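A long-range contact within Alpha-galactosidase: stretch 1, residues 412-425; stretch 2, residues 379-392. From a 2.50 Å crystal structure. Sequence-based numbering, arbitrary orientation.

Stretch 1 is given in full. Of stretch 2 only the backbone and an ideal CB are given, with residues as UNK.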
# COMPACT_ATOMS: atom_id res chain seq x y z
N LEU E 412 -2.81 2.57 46.00
CA LEU E 412 -3.99 3.27 45.51
C LEU E 412 -5.24 2.43 45.62
O LEU E 412 -6.33 2.92 45.29
CB LEU E 412 -3.81 3.68 44.04
CG LEU E 412 -2.67 4.61 43.68
CD1 LEU E 412 -2.80 5.01 42.21
CD2 LEU E 412 -2.64 5.82 44.63
N LEU E 413 -5.12 1.19 46.07
CA LEU E 413 -6.25 0.28 46.08
C LEU E 413 -7.27 0.66 47.14
O LEU E 413 -6.92 1.14 48.23
CB LEU E 413 -5.76 -1.14 46.32
CG LEU E 413 -5.07 -1.79 45.12
CD1 LEU E 413 -4.38 -3.06 45.57
CD2 LEU E 413 -6.10 -2.06 44.05
N SER E 414 -8.53 0.43 46.84
CA SER E 414 -9.56 0.67 47.84
C SER E 414 -9.67 -0.51 48.80
O SER E 414 -9.28 -1.63 48.48
CB SER E 414 -10.91 0.94 47.17
OG SER E 414 -11.58 -0.28 46.89
N PRO E 415 -10.16 -0.26 50.01
CA PRO E 415 -10.33 -1.37 50.97
C PRO E 415 -11.24 -2.46 50.47
O PRO E 415 -11.01 -3.63 50.77
CB PRO E 415 -10.89 -0.66 52.21
CG PRO E 415 -10.31 0.74 52.10
CD PRO E 415 -10.35 1.06 50.65
N GLU E 416 -12.26 -2.13 49.69
CA GLU E 416 -13.07 -3.21 49.15
C GLU E 416 -12.34 -3.94 48.03
O GLU E 416 -12.47 -5.17 47.90
CB GLU E 416 -14.45 -2.68 48.70
CG GLU E 416 -14.60 -2.40 47.22
CD GLU E 416 -15.86 -1.61 46.87
OE1 GLU E 416 -16.94 -2.24 46.72
OE2 GLU E 416 -15.77 -0.36 46.74
N GLU E 417 -11.54 -3.23 47.23
CA GLU E 417 -10.71 -3.89 46.23
C GLU E 417 -9.72 -4.85 46.90
O GLU E 417 -9.59 -6.01 46.50
CB GLU E 417 -9.98 -2.85 45.39
CG GLU E 417 -10.88 -2.16 44.35
CD GLU E 417 -10.29 -0.87 43.78
OE1 GLU E 417 -9.33 -0.33 44.36
OE2 GLU E 417 -10.80 -0.38 42.74
N MET E 418 -9.07 -4.40 47.98
CA MET E 418 -8.11 -5.26 48.67
C MET E 418 -8.76 -6.53 49.24
O MET E 418 -8.10 -7.57 49.35
CB MET E 418 -7.43 -4.49 49.79
CG MET E 418 -6.41 -3.51 49.33
SD MET E 418 -5.55 -2.73 50.71
CE MET E 418 -6.40 -1.13 50.77
N ARG E 419 -10.03 -6.46 49.62
CA ARG E 419 -10.70 -7.62 50.20
C ARG E 419 -10.91 -8.73 49.17
O ARG E 419 -10.91 -9.91 49.52
CB ARG E 419 -12.03 -7.18 50.80
CG ARG E 419 -12.89 -8.29 51.36
CD ARG E 419 -13.88 -7.75 52.41
NE ARG E 419 -13.25 -7.47 53.71
CZ ARG E 419 -12.95 -6.24 54.16
NH1 ARG E 419 -13.21 -5.17 53.40
NH2 ARG E 419 -12.40 -6.09 55.36
N LEU E 420 -11.11 -8.37 47.90
CA LEU E 420 -11.22 -9.39 46.85
C LEU E 420 -9.95 -10.22 46.76
O LEU E 420 -10.00 -11.45 46.62
CB LEU E 420 -11.51 -8.72 45.51
CG LEU E 420 -12.74 -7.83 45.40
CD1 LEU E 420 -12.80 -7.25 44.00
CD2 LEU E 420 -13.99 -8.62 45.70
N GLN E 421 -8.78 -9.56 46.81
CA GLN E 421 -7.52 -10.27 46.78
C GLN E 421 -7.33 -11.11 48.04
O GLN E 421 -6.94 -12.28 47.97
CB GLN E 421 -6.38 -9.26 46.60
CG GLN E 421 -4.95 -9.82 46.49
CD GLN E 421 -4.75 -10.75 45.31
OE1 GLN E 421 -5.65 -10.94 44.49
NE2 GLN E 421 -3.55 -11.33 45.21
N GLU E 422 -7.64 -10.55 49.21
CA GLU E 422 -7.50 -11.30 50.45
C GLU E 422 -8.33 -12.59 50.43
O GLU E 422 -7.87 -13.64 50.90
CB GLU E 422 -7.89 -10.43 51.63
CG GLU E 422 -7.47 -11.00 52.96
CD GLU E 422 -8.23 -10.37 54.10
OE1 GLU E 422 -7.79 -9.30 54.55
OE2 GLU E 422 -9.26 -10.94 54.54
N ALA E 423 -9.54 -12.53 49.87
CA ALA E 423 -10.41 -13.70 49.85
C ALA E 423 -9.82 -14.83 49.01
O ALA E 423 -9.94 -16.01 49.36
CB ALA E 423 -11.79 -13.31 49.33
N LEU E 424 -9.17 -14.49 47.89
CA LEU E 424 -8.54 -15.52 47.07
C LEU E 424 -7.34 -16.16 47.76
O LEU E 424 -7.07 -17.35 47.54
CB LEU E 424 -8.13 -14.95 45.71
CG LEU E 424 -9.26 -14.71 44.70
CD1 LEU E 424 -8.69 -14.60 43.31
CD2 LEU E 424 -10.32 -15.78 44.77
N ALA E 425 -6.61 -15.41 48.59
CA ALA E 425 -5.57 -16.04 49.41
C ALA E 425 -6.17 -17.03 50.41
O ALA E 425 -5.63 -18.12 50.61
CB ALA E 425 -4.76 -14.97 50.16
N UNK E 379 -1.62 -5.24 37.84
CA UNK E 379 -2.87 -4.62 38.22
C UNK E 379 -3.77 -5.62 38.92
O UNK E 379 -3.82 -6.78 38.52
CB UNK E 379 -3.57 -4.03 36.99
N UNK E 380 -4.45 -5.18 39.98
CA UNK E 380 -5.24 -6.12 40.77
C UNK E 380 -6.33 -6.77 39.93
O UNK E 380 -6.58 -7.98 40.02
CB UNK E 380 -5.86 -5.41 41.98
N UNK E 381 -7.00 -5.98 39.09
CA UNK E 381 -8.08 -6.53 38.28
C UNK E 381 -7.56 -7.59 37.32
O UNK E 381 -8.15 -8.66 37.19
CB UNK E 381 -8.78 -5.42 37.50
N UNK E 382 -6.47 -7.28 36.61
CA UNK E 382 -5.87 -8.27 35.72
C UNK E 382 -5.47 -9.51 36.50
O UNK E 382 -5.71 -10.64 36.05
CB UNK E 382 -4.66 -7.68 35.00
N UNK E 383 -4.84 -9.31 37.66
CA UNK E 383 -4.49 -10.43 38.53
C UNK E 383 -5.71 -11.28 38.84
O UNK E 383 -5.73 -12.49 38.60
CB UNK E 383 -3.86 -9.92 39.83
N UNK E 384 -6.76 -10.64 39.35
CA UNK E 384 -7.95 -11.37 39.77
C UNK E 384 -8.58 -12.12 38.60
O UNK E 384 -9.00 -13.27 38.75
CB UNK E 384 -8.97 -10.41 40.39
N UNK E 385 -8.63 -11.50 37.41
CA UNK E 385 -9.37 -12.09 36.31
C UNK E 385 -8.79 -13.44 35.89
O UNK E 385 -9.54 -14.40 35.65
CB UNK E 385 -9.38 -11.13 35.12
N UNK E 386 -7.46 -13.55 35.79
CA UNK E 386 -6.86 -14.79 35.33
C UNK E 386 -6.81 -15.84 36.44
O UNK E 386 -7.04 -17.03 36.18
CB UNK E 386 -5.45 -14.52 34.80
N UNK E 387 -6.50 -15.42 37.66
CA UNK E 387 -6.49 -16.33 38.80
C UNK E 387 -7.85 -16.99 38.99
O UNK E 387 -7.94 -18.22 39.16
CB UNK E 387 -6.09 -15.58 40.07
N UNK E 388 -8.93 -16.21 38.95
CA UNK E 388 -10.26 -16.77 39.13
C UNK E 388 -10.55 -17.91 38.16
O UNK E 388 -11.34 -18.81 38.49
CB UNK E 388 -11.31 -15.67 38.97
N UNK E 389 -9.93 -17.92 36.98
CA UNK E 389 -10.20 -18.96 36.00
C UNK E 389 -9.17 -20.07 36.02
O UNK E 389 -9.17 -20.93 35.13
CB UNK E 389 -10.27 -18.35 34.60
N UNK E 390 -8.28 -20.07 37.01
CA UNK E 390 -7.29 -21.13 37.13
C UNK E 390 -7.33 -21.80 38.49
O UNK E 390 -6.39 -22.54 38.83
CB UNK E 390 -5.89 -20.57 36.87
N UNK E 391 -8.39 -21.59 39.28
CA UNK E 391 -8.43 -22.15 40.63
C UNK E 391 -8.58 -23.67 40.62
O UNK E 391 -8.17 -24.31 41.59
CB UNK E 391 -9.58 -21.52 41.42
N UNK E 392 -9.10 -24.25 39.53
CA UNK E 392 -9.17 -25.70 39.39
C UNK E 392 -7.81 -26.36 39.47
O UNK E 392 -7.73 -27.57 39.71
CB UNK E 392 -9.84 -26.07 38.06

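Two helices pack here with axes 10.7 Å apart at closest approach and N-to-C directions 32° apart. Stretch 1 offers a mostly apolar face: Leu413, Leu420 and Leu424, with the Gln421 amide between.

Position 379 has phi/psi of 159/140, a region that favours glycine. It lies just before the helix, at the N-cap. It is Gly379, and its O accepts from the backbone N of position 383 at 2.9 Å.

Position 380 points toward stretch 1. Its ideal CB is 3.9 Å from Leu413 CD2, and the space beyond leads to the backbone of Glu417. A branched or flexible apolar chain such as Leu, Ile or Met would suit. It is Leu380, with chi1 t and chi2 p. Its CD2 reaches Leu413 CD2 at 3.8 Å and Glu417 O at 3.4 Å. Its CD1 is 3.6 Å from Gln421 OE1. This residue has 99 Å² covered, the largest share in stretch 2.

Positions 381 and 382 have nothing of stretch 1 near their CB atoms, so the contact sets little limit. Polar chains are possible. They are Arg381, whose end leads away and bonds elsewhere in the structure, and Asn382.

Position 383 points toward stretch 1, with its ideal CB 5.1 Å from Gln421 OE1. Small residues fit, and a modest polar chain is conceivable. It is Ala383, which makes no close contact.

Position 384 starts sideways. Its CB is 5.1 Å from Leu424 CD1 and 5.3 Å from Gln421 OE1, so a longer chain could bend into the gap. Leu or Met would suit, and Gln might seek the amide. It is Leu384, with chi1 m and chi2 t, and its end comes nearer. CD1 meets Leu420 CB at 3.9 Å. CD2 meets Leu424 CD1 at 3.7 Å and Gln421 OE1 at 3.4 Å.

Positions 385 and 386 find no partner in stretch 1. The CB at 385 points away, so a long polar chain is easily placed. They are Arg385, whose NH2 donates to Asn382 OD1 at 2.9 Å, and Ser386.

At position 387 CA-to-CB points toward stretch 1, and the ideal CB is 4.3 Å from Leu424 CD1. Ala, Val or Thr would fit this short gap. It is Thr387. Its CG2 touches Leu424 CD1 at 3.7 Å, while OG1 donates to Ala383 O at 3.1 Å, so the hydroxyl is satisfied within its own helix.

At position 388 CA-to-CB points sideways, and the ideal CB is 5.2 Å from Leu424 CD1. A medium apolar chain could reach that leucine. It is Leu388, whose CD2 lies 4.1 Å from Leu424 CD2.

Positions 389 and 390 are out of reach, so this contact would accept polar, charged or apolar chains alike. They are His389, whose ND1 donates to Arg385 O at 2.6 Å, and Arg390, whose guanidinium bonds elsewhere in the structure.

Position 391 points toward stretch 1, but its CB is too far for contact. A longer apolar chain is needed to approach Leu424. It is Leu391, with CD1 4.4 Å from Leu424 CD2.

Position 392 is out of reach, so this contact would tolerate small, large or polar chains. It is Trp392, whose NE1 donates to His389 O at 2.8 Å.

Stretch 2 (379-392) GLRNALRSTLHRLW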
# COMPACT_ATOMS: atom_id res chain seq x y z
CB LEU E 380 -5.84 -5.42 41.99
CG LEU E 380 -6.64 -6.37 42.87
CD1 LEU E 380 -5.77 -7.56 43.29
CD2 LEU E 380 -7.22 -5.65 44.08
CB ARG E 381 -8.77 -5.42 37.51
CG ARG E 381 -9.91 -5.93 36.74
CD ARG E 381 -10.01 -5.23 35.43
NE ARG E 381 -11.40 -5.11 35.00
CZ ARG E 381 -11.80 -4.28 34.06
NH1 ARG E 381 -10.93 -3.49 33.44
NH2 ARG E 381 -13.08 -4.24 33.72
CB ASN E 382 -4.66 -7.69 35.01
CG ASN E 382 -5.01 -6.65 33.95
OD1 ASN E 382 -6.16 -6.50 33.55
ND2 ASN E 382 -4.01 -5.94 33.50
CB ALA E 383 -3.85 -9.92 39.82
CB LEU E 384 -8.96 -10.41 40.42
CG LEU E 384 -8.62 -9.85 41.80
CD1 LEU E 384 -9.58 -8.73 42.12
CD2 LEU E 384 -8.66 -10.90 42.91
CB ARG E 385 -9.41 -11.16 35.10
CG ARG E 385 -10.16 -11.77 33.91
CD ARG E 385 -10.61 -10.72 32.89
NE ARG E 385 -9.43 -10.07 32.36
CZ ARG E 385 -9.09 -8.81 32.61
NH1 ARG E 385 -9.89 -8.03 33.34
NH2 ARG E 385 -7.95 -8.33 32.12
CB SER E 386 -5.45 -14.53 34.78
OG SER E 386 -5.52 -13.93 33.50
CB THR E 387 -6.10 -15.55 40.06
OG1 THR E 387 -4.77 -15.07 39.92
CG2 THR E 387 -6.23 -16.43 41.31
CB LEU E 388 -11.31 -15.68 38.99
CG LEU E 388 -11.54 -14.83 40.23
CD1 LEU E 388 -12.23 -13.51 39.89
CD2 LEU E 388 -12.34 -15.63 41.26
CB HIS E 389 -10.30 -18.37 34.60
CG HIS E 389 -11.41 -17.40 34.43
ND1 HIS E 389 -11.31 -16.08 34.82
CD2 HIS E 389 -12.66 -17.55 33.93
CE1 HIS E 389 -12.45 -15.46 34.56
NE2 HIS E 389 -13.28 -16.33 34.02
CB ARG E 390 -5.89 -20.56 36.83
CG ARG E 390 -5.67 -20.33 35.35
CD ARG E 390 -4.35 -19.63 35.08
NE ARG E 390 -3.96 -19.73 33.68
CZ ARG E 390 -3.20 -18.83 33.06
NH1 ARG E 390 -2.76 -17.77 33.74
NH2 ARG E 390 -2.87 -18.98 31.78
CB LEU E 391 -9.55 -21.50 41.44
CG LEU E 391 -9.33 -20.02 41.74
CD1 LEU E 391 -10.55 -19.42 42.37
CD2 LEU E 391 -8.13 -19.84 42.65
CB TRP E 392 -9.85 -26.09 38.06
CG TRP E 392 -9.36 -25.33 36.87
CD1 TRP E 392 -9.71 -24.07 36.50
CD2 TRP E 392 -8.41 -25.79 35.89
NE1 TRP E 392 -9.03 -23.70 35.35
CE2 TRP E 392 -8.23 -24.74 34.96
CE3 TRP E 392 -7.69 -26.97 35.71
CZ2 TRP E 392 -7.38 -24.85 33.87
CZ3 TRP E 392 -6.85 -27.08 34.64
CH2 TRP E 392 -6.69 -26.02 33.73
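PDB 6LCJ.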